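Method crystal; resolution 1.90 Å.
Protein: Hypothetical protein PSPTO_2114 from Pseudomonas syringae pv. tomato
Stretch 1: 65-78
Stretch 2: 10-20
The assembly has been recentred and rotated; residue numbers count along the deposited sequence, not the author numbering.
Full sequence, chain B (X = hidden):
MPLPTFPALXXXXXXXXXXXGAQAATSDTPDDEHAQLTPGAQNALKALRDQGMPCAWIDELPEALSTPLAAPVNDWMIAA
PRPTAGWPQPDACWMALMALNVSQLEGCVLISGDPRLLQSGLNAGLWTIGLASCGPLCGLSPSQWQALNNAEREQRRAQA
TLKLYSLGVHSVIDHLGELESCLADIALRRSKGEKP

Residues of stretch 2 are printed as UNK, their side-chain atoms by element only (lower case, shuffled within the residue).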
ATOM      1  N   LEU B  65     -13.146 -15.056 -19.474  1.00  9.31           N
ATOM      2  CA  LEU B  65     -14.353 -14.444 -18.939  1.00  9.18           C
ATOM      3  C   LEU B  65     -14.240 -12.939 -18.668  1.00  8.97           C
ATOM      4  O   LEU B  65     -15.132 -12.183 -19.046  1.00  9.25           O
ATOM      5  CB  LEU B  65     -14.836 -15.172 -17.676  1.00  8.51           C
ATOM      6  CG  LEU B  65     -15.166 -16.653 -17.833  1.00  8.31           C
ATOM      7  CD1 LEU B  65     -15.695 -17.190 -16.508  1.00  8.88           C
ATOM      8  CD2 LEU B  65     -16.118 -16.889 -19.024  1.00  6.74           C
ATOM      9  N   SER B  66     -13.153 -12.488 -18.047  1.00  8.93           N
ATOM     10  CA  SER B  66     -13.076 -11.060 -17.707  1.00  8.11           C
ATOM     11  C   SER B  66     -12.807 -10.173 -18.934  1.00  9.09           C
ATOM     12  O   SER B  66     -13.209  -9.002 -18.950  1.00  8.82           O
ATOM     13  CB  SER B  66     -12.035 -10.801 -16.618  1.00  8.92           C
ATOM     14  OG  SER B  66     -10.766 -11.248 -17.034  1.00  7.40           O
ATOM     15  N   THR B  67     -12.122 -10.699 -19.955  1.00  8.82           N
ATOM     16  CA  THR B  67     -11.881  -9.871 -21.145  1.00  9.10           C
ATOM     17  C   THR B  67     -13.197  -9.425 -21.802  1.00  9.78           C
ATOM     18  O   THR B  67     -13.391  -8.222 -22.008  1.00  9.23           O
ATOM     19  CB  THR B  67     -10.847 -10.524 -22.135  1.00 10.17           C
ATOM     20  OG1 THR B  67      -9.556 -10.515 -21.509  1.00  8.32           O
ATOM     21  CG2 THR B  67     -10.757  -9.753 -23.454  1.00 11.98           C
ATOM     22  N   PRO B  68     -14.105 -10.379 -22.127  1.00  9.20           N
ATOM     23  CA  PRO B  68     -15.428  -9.994 -22.648  1.00  8.94           C
ATOM     24  C   PRO B  68     -16.227  -9.147 -21.644  1.00  8.75           C
ATOM     25  O   PRO B  68     -16.916  -8.187 -22.049  1.00  8.06           O
ATOM     26  CB  PRO B  68     -16.121 -11.351 -22.901  1.00  9.35           C
ATOM     27  CG  PRO B  68     -15.012 -12.325 -23.047  1.00  9.22           C
ATOM     28  CD  PRO B  68     -13.947 -11.843 -22.091  1.00  9.60           C
ATOM     29  N   LEU B  69     -16.155  -9.486 -20.354  1.00  7.50           N
ATOM     30  CA  LEU B  69     -16.835  -8.675 -19.321  1.00  7.54           C
ATOM     31  C   LEU B  69     -16.425  -7.201 -19.301  1.00  7.65           C
ATOM     32  O   LEU B  69     -17.245  -6.337 -18.964  1.00  7.45           O
ATOM     33  CB  LEU B  69     -16.614  -9.249 -17.901  1.00  6.92           C
ATOM     34  CG  LEU B  69     -17.442 -10.460 -17.500  1.00  6.37           C
ATOM     35  CD1 LEU B  69     -17.168 -10.791 -16.032  1.00  5.60           C
ATOM     36  CD2 LEU B  69     -18.939 -10.154 -17.728  1.00  5.35           C
ATOM     37  N   ALA B  70     -15.159  -6.914 -19.631  1.00  6.71           N
ATOM     38  CA  ALA B  70     -14.653  -5.543 -19.572  1.00  7.88           C
ATOM     39  C   ALA B  70     -15.033  -4.690 -20.804  1.00  8.53           C
ATOM     40  O   ALA B  70     -14.747  -3.484 -20.843  1.00  8.25           O
ATOM     41  CB  ALA B  70     -13.123  -5.515 -19.312  1.00  8.03           C
ATOM     42  N   ALA B  71     -15.703  -5.309 -21.781  1.00  8.08           N
ATOM     43  CA  ALA B  71     -16.135  -4.597 -22.999  1.00  8.57           C
ATOM     44  C   ALA B  71     -16.755  -3.203 -22.766  1.00  8.99           C
ATOM     45  O   ALA B  71     -16.324  -2.243 -23.422  1.00  9.26           O
ATOM     46  CB  ALA B  71     -17.035  -5.478 -23.880  1.00  8.46           C
ATOM     47  N   PRO B  72     -17.750  -3.071 -21.848  1.00  8.91           N
ATOM     48  CA  PRO B  72     -18.328  -1.739 -21.675  1.00  9.24           C
ATOM     49  C   PRO B  72     -17.471  -0.670 -20.966  1.00  9.51           C
ATOM     50  O   PRO B  72     -17.901   0.478 -20.901  1.00  9.46           O
ATOM     51  CB  PRO B  72     -19.606  -2.020 -20.867  1.00  9.65           C
ATOM     52  CG  PRO B  72     -19.239  -3.208 -20.044  1.00  9.35           C
ATOM     53  CD  PRO B  72     -18.466  -4.064 -21.019  1.00  8.46           C
ATOM     54  N   VAL B  73     -16.285  -1.032 -20.468  1.00  9.56           N
ATOM     55  CA  VAL B  73     -15.396  -0.067 -19.797  1.00  9.22           C
ATOM     56  C   VAL B  73     -13.998   0.034 -20.417  1.00 10.29           C
ATOM     57  O   VAL B  73     -13.213   0.908 -20.042  1.00 10.62           O
ATOM     58  CB  VAL B  73     -15.236  -0.333 -18.257  1.00  9.67           C
ATOM     59  CG1 VAL B  73     -16.576  -0.213 -17.506  1.00  7.75           C
ATOM     60  CG2 VAL B  73     -14.521  -1.681 -17.962  1.00  8.50           C
ATOM     61  N   ASN B  74     -13.659  -0.842 -21.356  1.00 11.19           N
ATOM     62  CA  ASN B  74     -12.276  -0.858 -21.838  1.00 13.24           C
ATOM     63  C   ASN B  74     -11.882   0.310 -22.758  1.00 14.55           C
ATOM     64  O   ASN B  74     -10.733   0.392 -23.166  1.00 14.91           O
ATOM     65  CB  ASN B  74     -11.872  -2.221 -22.446  1.00 13.48           C
ATOM     66  CG  ASN B  74     -12.632  -2.558 -23.719  1.00 13.23           C
ATOM     67  OD1 ASN B  74     -12.987  -1.681 -24.508  1.00 13.70           O
ATOM     68  ND2 ASN B  74     -12.866  -3.849 -23.934  1.00 11.48           N
ATOM     69  N   ASP B  75     -12.841   1.167 -23.105  1.00 16.53           N
ATOM     70  CA  ASP B  75     -12.560   2.395 -23.857  1.00 17.89           C
ATOM     71  C   ASP B  75     -11.599   3.293 -23.037  1.00 17.68           C
ATOM     72  O   ASP B  75     -10.804   4.030 -23.610  1.00 18.66           O
ATOM     73  CB  ASP B  75     -13.865   3.183 -24.146  1.00 18.86           C
ATOM     74  CG  ASP B  75     -14.704   2.610 -25.313  1.00 22.62           C
ATOM     75  OD1 ASP B  75     -14.153   2.196 -26.353  1.00 26.82           O
ATOM     76  OD2 ASP B  75     -15.958   2.606 -25.198  1.00 27.89           O
ATOM     77  N   TRP B  76     -11.662   3.225 -21.698  1.00 16.15           N
ATOM     78  CA  TRP B  76     -10.977   4.217 -20.869  1.00 14.66           C
ATOM     79  C   TRP B  76     -10.460   3.689 -19.536  1.00 14.76           C
ATOM     80  O   TRP B  76      -9.583   4.295 -18.912  1.00 13.71           O
ATOM     81  CB  TRP B  76     -11.913   5.402 -20.633  1.00 14.23           C
ATOM     82  CG  TRP B  76     -13.084   5.057 -19.748  1.00 12.09           C
ATOM     83  CD1 TRP B  76     -14.214   4.350 -20.093  1.00 11.32           C
ATOM     84  CD2 TRP B  76     -13.220   5.382 -18.365  1.00 12.35           C
ATOM     85  NE1 TRP B  76     -15.045   4.220 -19.000  1.00 12.44           N
ATOM     86  CE2 TRP B  76     -14.461   4.856 -17.928  1.00 12.81           C
ATOM     87  CE3 TRP B  76     -12.412   6.074 -17.442  1.00  9.26           C
ATOM     88  CZ2 TRP B  76     -14.913   5.013 -16.611  1.00 12.94           C
ATOM     89  CZ3 TRP B  76     -12.868   6.228 -16.134  1.00 11.31           C
ATOM     90  CH2 TRP B  76     -14.110   5.702 -15.737  1.00 11.39           C
HETATM   91  N   MSE B  77     -11.021   2.581 -19.061  1.00 14.90           N
HETATM   92  CA  MSE B  77     -10.610   2.071 -17.765  1.00 15.46           C
HETATM   93  C   MSE B  77      -9.527   1.022 -17.939  1.00 14.92           C
HETATM   94  O   MSE B  77      -9.639   0.146 -18.798  1.00 16.13           O
HETATM   95  CB  MSE B  77     -11.806   1.512 -16.970  1.00 15.23           C
HETATM   96  CG  MSE B  77     -11.486   1.297 -15.505  1.00 15.11           C
HETATM   97 SE   MSE B  77     -12.964   0.506 -14.509  1.00 19.76          SE
HETATM   98  CE  MSE B  77     -14.345   1.787 -14.988  1.00 11.50           C
ATOM     99  N   ILE B  78      -8.495   1.128 -17.110  1.00 14.47           N
ATOM    100  CA  ILE B  78      -7.341   0.225 -17.075  1.00 14.72           C
ATOM    101  C   ILE B  78      -7.739  -1.151 -16.532  1.00 13.51           C
ATOM    102  O   ILE B  78      -8.478  -1.221 -15.561  1.00 12.28           O
ATOM    103  CB  ILE B  78      -6.222   0.866 -16.155  1.00 14.22           C
ATOM    104  CG1 ILE B  78      -5.753   2.229 -16.708  1.00 17.45           C
ATOM    105  CG2 ILE B  78      -5.046  -0.090 -15.893  1.00 17.11           C
ATOM    106  CD1 ILE B  78      -5.409   2.263 -18.205  1.00 19.68           C
ATOM    107  N   UNK B  10     -10.458   2.104  -7.612  1.00  6.15           N
ATOM    108  CA  UNK B  10     -10.386   0.703  -8.050  1.00  5.24           C
ATOM    109  C   UNK B  10     -11.763   0.099  -7.978  1.00  5.37           C
ATOM    110  O   UNK B  10     -12.473   0.339  -7.000  1.00  5.49           O
ATOM    111  c   UNK B  10      -9.453  -0.081  -7.132  1.00  4.01           C
ATOM    112  c   UNK B  10      -7.215  -0.397  -6.071  1.00  5.89           C
ATOM    113  c   UNK B  10      -7.360   0.710  -8.363  1.00  3.14           C
ATOM    114  c   UNK B  10      -8.046   0.516  -6.989  1.00  5.64           C
ATOM    115  N   UNK B  11     -12.141  -0.695  -8.989  1.00  6.03           N
ATOM    116  CA  UNK B  11     -13.459  -1.349  -9.010  1.00  6.01           C
ATOM    117  C   UNK B  11     -13.311  -2.838  -9.238  1.00  6.28           C
ATOM    118  O   UNK B  11     -12.556  -3.262 -10.103  1.00  6.45           O
ATOM    119  c   UNK B  11     -15.591   3.253  -9.957  1.00  7.50           C
ATOM    120  c   UNK B  11     -14.732   0.584 -10.078  1.00  6.14           C
ATOM    121  c   UNK B  11     -14.356   2.952 -10.505  1.00  9.24           C
ATOM    122  c   UNK B  11     -15.966   0.907  -9.527  1.00  8.24           C
ATOM    123  c   UNK B  11     -16.405   2.239  -9.459  1.00  7.57           C
ATOM    124  c   UNK B  11     -14.304  -0.839 -10.190  1.00  6.10           C
ATOM    125  c   UNK B  11     -13.930   1.609 -10.584  1.00  7.65           C
ATOM    126  N   UNK B  12     -14.055  -3.645  -8.497  1.00  6.63           N
ATOM    127  CA  UNK B  12     -14.275  -5.020  -8.964  1.00  5.65           C
ATOM    128  C   UNK B  12     -14.942  -4.973 -10.347  1.00  6.18           C
ATOM    129  O   UNK B  12     -15.657  -4.030 -10.664  1.00  6.51           O
ATOM    130  N   UNK B  13     -14.729  -5.990 -11.169  1.00  5.68           N
ATOM    131  CA  UNK B  13     -15.412  -6.051 -12.442  1.00  6.61           C
ATOM    132  C   UNK B  13     -16.761  -6.782 -12.344  1.00  6.10           C
ATOM    133  O   UNK B  13     -17.830  -6.138 -12.320  1.00  4.84           O
ATOM    134  c   UNK B  13     -15.039  -6.680 -14.959  1.00  7.39           C
ATOM    135  c   UNK B  13     -14.115  -7.541 -15.799  1.00  5.20           C
ATOM    136  c   UNK B  13     -14.481  -6.631 -13.525  1.00  5.81           C
ATOM    137  c   UNK B  13     -15.267  -5.267 -15.607  1.00  4.68           C
ATOM    138  N   UNK B  14     -16.710  -8.108 -12.244  1.00  5.75           N
ATOM    139  CA  UNK B  14     -17.912  -8.932 -12.045  1.00  6.12           C
ATOM    140  C   UNK B  14     -18.615  -8.624 -10.709  1.00  6.20           C
ATOM    141  O   UNK B  14     -17.959  -8.502  -9.655  1.00  6.43           O
ATOM    142  c   UNK B  14     -17.532 -10.427 -12.154  1.00  6.27           C
ATOM    143  o   UNK B  14     -18.582 -11.269 -11.711  1.00  8.16           O
ATOM    144  N   UNK B  15     -19.944  -8.505 -10.735  1.00  6.59           N
ATOM    145  CA  UNK B  15     -20.730  -8.235  -9.518  1.00  6.66           C
ATOM    146  C   UNK B  15     -20.488  -6.840  -8.973  1.00  6.77           C
ATOM    147  O   UNK B  15     -20.646  -6.568  -7.758  1.00  6.37           O
ATOM    148  N   UNK B  16     -20.081  -5.940  -9.862  1.00  5.55           N
ATOM    149  CA  UNK B  16     -19.784  -4.589  -9.428  1.00  6.09           C
ATOM    150  C   UNK B  16     -20.007  -3.594 -10.577  1.00  5.77           C
ATOM    151  O   UNK B  16     -21.034  -2.922 -10.591  1.00  6.05           O
ATOM    152  s   UNK B  16     -17.778  -2.921  -8.349  1.00  7.05           S
ATOM    153  c   UNK B  16     -18.374  -4.540  -8.817  1.00  6.77           C
ATOM    154  N   UNK B  17     -19.075  -3.512 -11.534  1.00  4.83           N
ATOM    155  CA  UNK B  17     -19.285  -2.707 -12.744  1.00  4.71           C
ATOM    156  C   UNK B  17     -20.303  -3.371 -13.681  1.00  4.22           C
ATOM    157  O   UNK B  17     -21.169  -2.717 -14.240  1.00  4.69           O
ATOM    158  c   UNK B  17     -16.921  -1.626 -12.756  1.00  6.03           C
ATOM    159  c   UNK B  17     -15.551  -1.772 -13.434  1.00  5.55           C
ATOM    160  c   UNK B  17     -17.417  -0.177 -12.775  1.00  6.42           C
ATOM    161  c   UNK B  17     -17.953  -2.509 -13.484  1.00  4.66           C
ATOM    162  N   UNK B  18     -20.170  -4.683 -13.845  1.00  4.12           N
ATOM    163  CA  UNK B  18     -20.979  -5.425 -14.793  1.00  4.80           C
ATOM    164  C   UNK B  18     -21.421  -6.699 -14.073  1.00  5.23           C
ATOM    165  O   UNK B  18     -21.051  -6.913 -12.915  1.00  5.95           O
ATOM    166  c   UNK B  18     -20.163  -5.808 -16.079  1.00  5.25           C
ATOM    167  c   UNK B  18     -18.912  -6.608 -15.719  1.00  6.32           C
ATOM    168  c   UNK B  18     -19.767  -4.569 -16.919  1.00  5.23           C
ATOM    169  N   UNK B  19     -22.173  -7.554 -14.758  1.00  4.50           N
ATOM    170  CA  UNK B  19     -22.460  -8.906 -14.252  1.00  5.31           C
ATOM    171  C   UNK B  19     -23.175  -8.920 -12.889  1.00  6.11           C
ATOM    172  O   UNK B  19     -22.698  -9.520 -11.905  1.00  7.34           O
ATOM    173  c   UNK B  19     -21.182  -9.785 -14.250  1.00  5.04           C
ATOM    174  o   UNK B  19     -20.589 -11.952 -13.473  1.00  6.71           O
ATOM    175  o   UNK B  19     -22.642 -11.667 -14.146  1.00  5.31           O
ATOM    176  c   UNK B  19     -21.489 -11.246 -13.934  1.00  5.34           C
ATOM    177  N   UNK B  20     -24.307  -8.234 -12.827  1.00  4.89           N
ATOM    178  CA  UNK B  20     -25.108  -8.180 -11.593  1.00  5.68           C
ATOM    179  C   UNK B  20     -25.343  -9.605 -11.079  1.00  5.86           C
ATOM    180  O   UNK B  20     -25.793 -10.479 -11.843  1.00  5.62           O
ATOM    181  c   UNK B  20     -28.995  -8.022  -9.103  1.00  4.24           C
ATOM    182  c   UNK B  20     -29.018  -6.742  -8.518  1.00  4.80           C
ATOM    183  c   UNK B  20     -26.445  -7.508 -11.917  1.00  4.72           C
ATOM    184  c   UNK B  20     -27.365  -5.999 -10.128  1.00  4.28           C
ATOM    185  c   UNK B  20     -28.148  -8.262 -10.232  1.00  4.94           C
ATOM    186  c   UNK B  20     -28.220  -5.734  -9.046  1.00  5.31           C
ATOM    187  c   UNK B  20     -27.330  -7.258 -10.729  1.00  5.43           C
TER

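Position 10 carries four carbons, forked at the second, and its CA-to-CB bond points away from stretch 1, which it does not touch. The fork beyond a single CB carbon identifies Leu10, on the strand. Position 11 has one carbon followed by a ring of six carbons, without a hydroxyl; its CA-to-CB bond points toward stretch 1, where the selenium of selenomethionine Met77 approaches the ring obliquely. It is therefore phenylalanine, and SE of Met77 lies 4.2 Å from CD1 of Phe11 and 5.2 Å from the centroid of its ring.

Position 12 has no side-chain atoms and is Gly12, which makes no contact across the stretches. Position 13 again shows four carbons forked at the second; its CA-to-CB bond points toward stretch 1, and the carbons of the fork touch Ser66, Leu69, Ala70 and Val73. It is Leu13. With chi1 t and chi2 p, it brings CD2 to 3.7 Å from CB of Leu69, to 3.6 Å from O of Ser66 and to 4.2 Å from CB of Ala70, while CD1 lies 4.4 Å from CG2 of Val73.

At position 14 one carbon bears one oxygen, and CB lies 3.9 Å from CD1 of Leu69; the pattern is that of serine, Ser14. Position 15 lacks a side chain and is Gly15; its phi of 69° is one that glycine adopts readily. Position 16 has one carbon and one sulfur, hence Cys16, too distant to touch stretch 1.

Position 17 has four carbons forked at the second; its CA-to-CB bond points toward stretch 1, and its side chain touches Val73 and Met77. This is Leu17, whose CD1 meets SE of Met77 at 3.6 Å and CG1 of Val73 at 4.5 Å. Position 18 has three carbons, one carrying the other two, and touches Leu69 and Pro72: a valine. CG1 of Val18 lies 3.4 Å from CG of Pro72, and its CG2 is 3.7 Å from O of Leu69.

Position 19 has two carbons, the second carrying two oxygens, and its CB lies 4.2 Å from CD2 of Leu69; it is Asp19. Its OD2 accepts a 2.8 Å hydrogen bond from OG of Ser14, a link within the stretch. Position 20, one carbon and a six-carbon ring, is out of reach of stretch 1 and is Phe20.

The contact is one of apolar packing, with no hydrogen bond across it. Leu69 sits at its centre, touching Leu13, Ser14, Val18 and Asp19; farther along stretch 1, Val73 and Met77 continue the packing against Leu13, Leu17 and Phe11. The turn that carries Leu13, Leu17 and Val18 has backbone bonds of its own, among them N of Val18 to O of Leu13 at 3.1 Å.

Stretch 2, residues 10-20: LFGLSGCLVDF
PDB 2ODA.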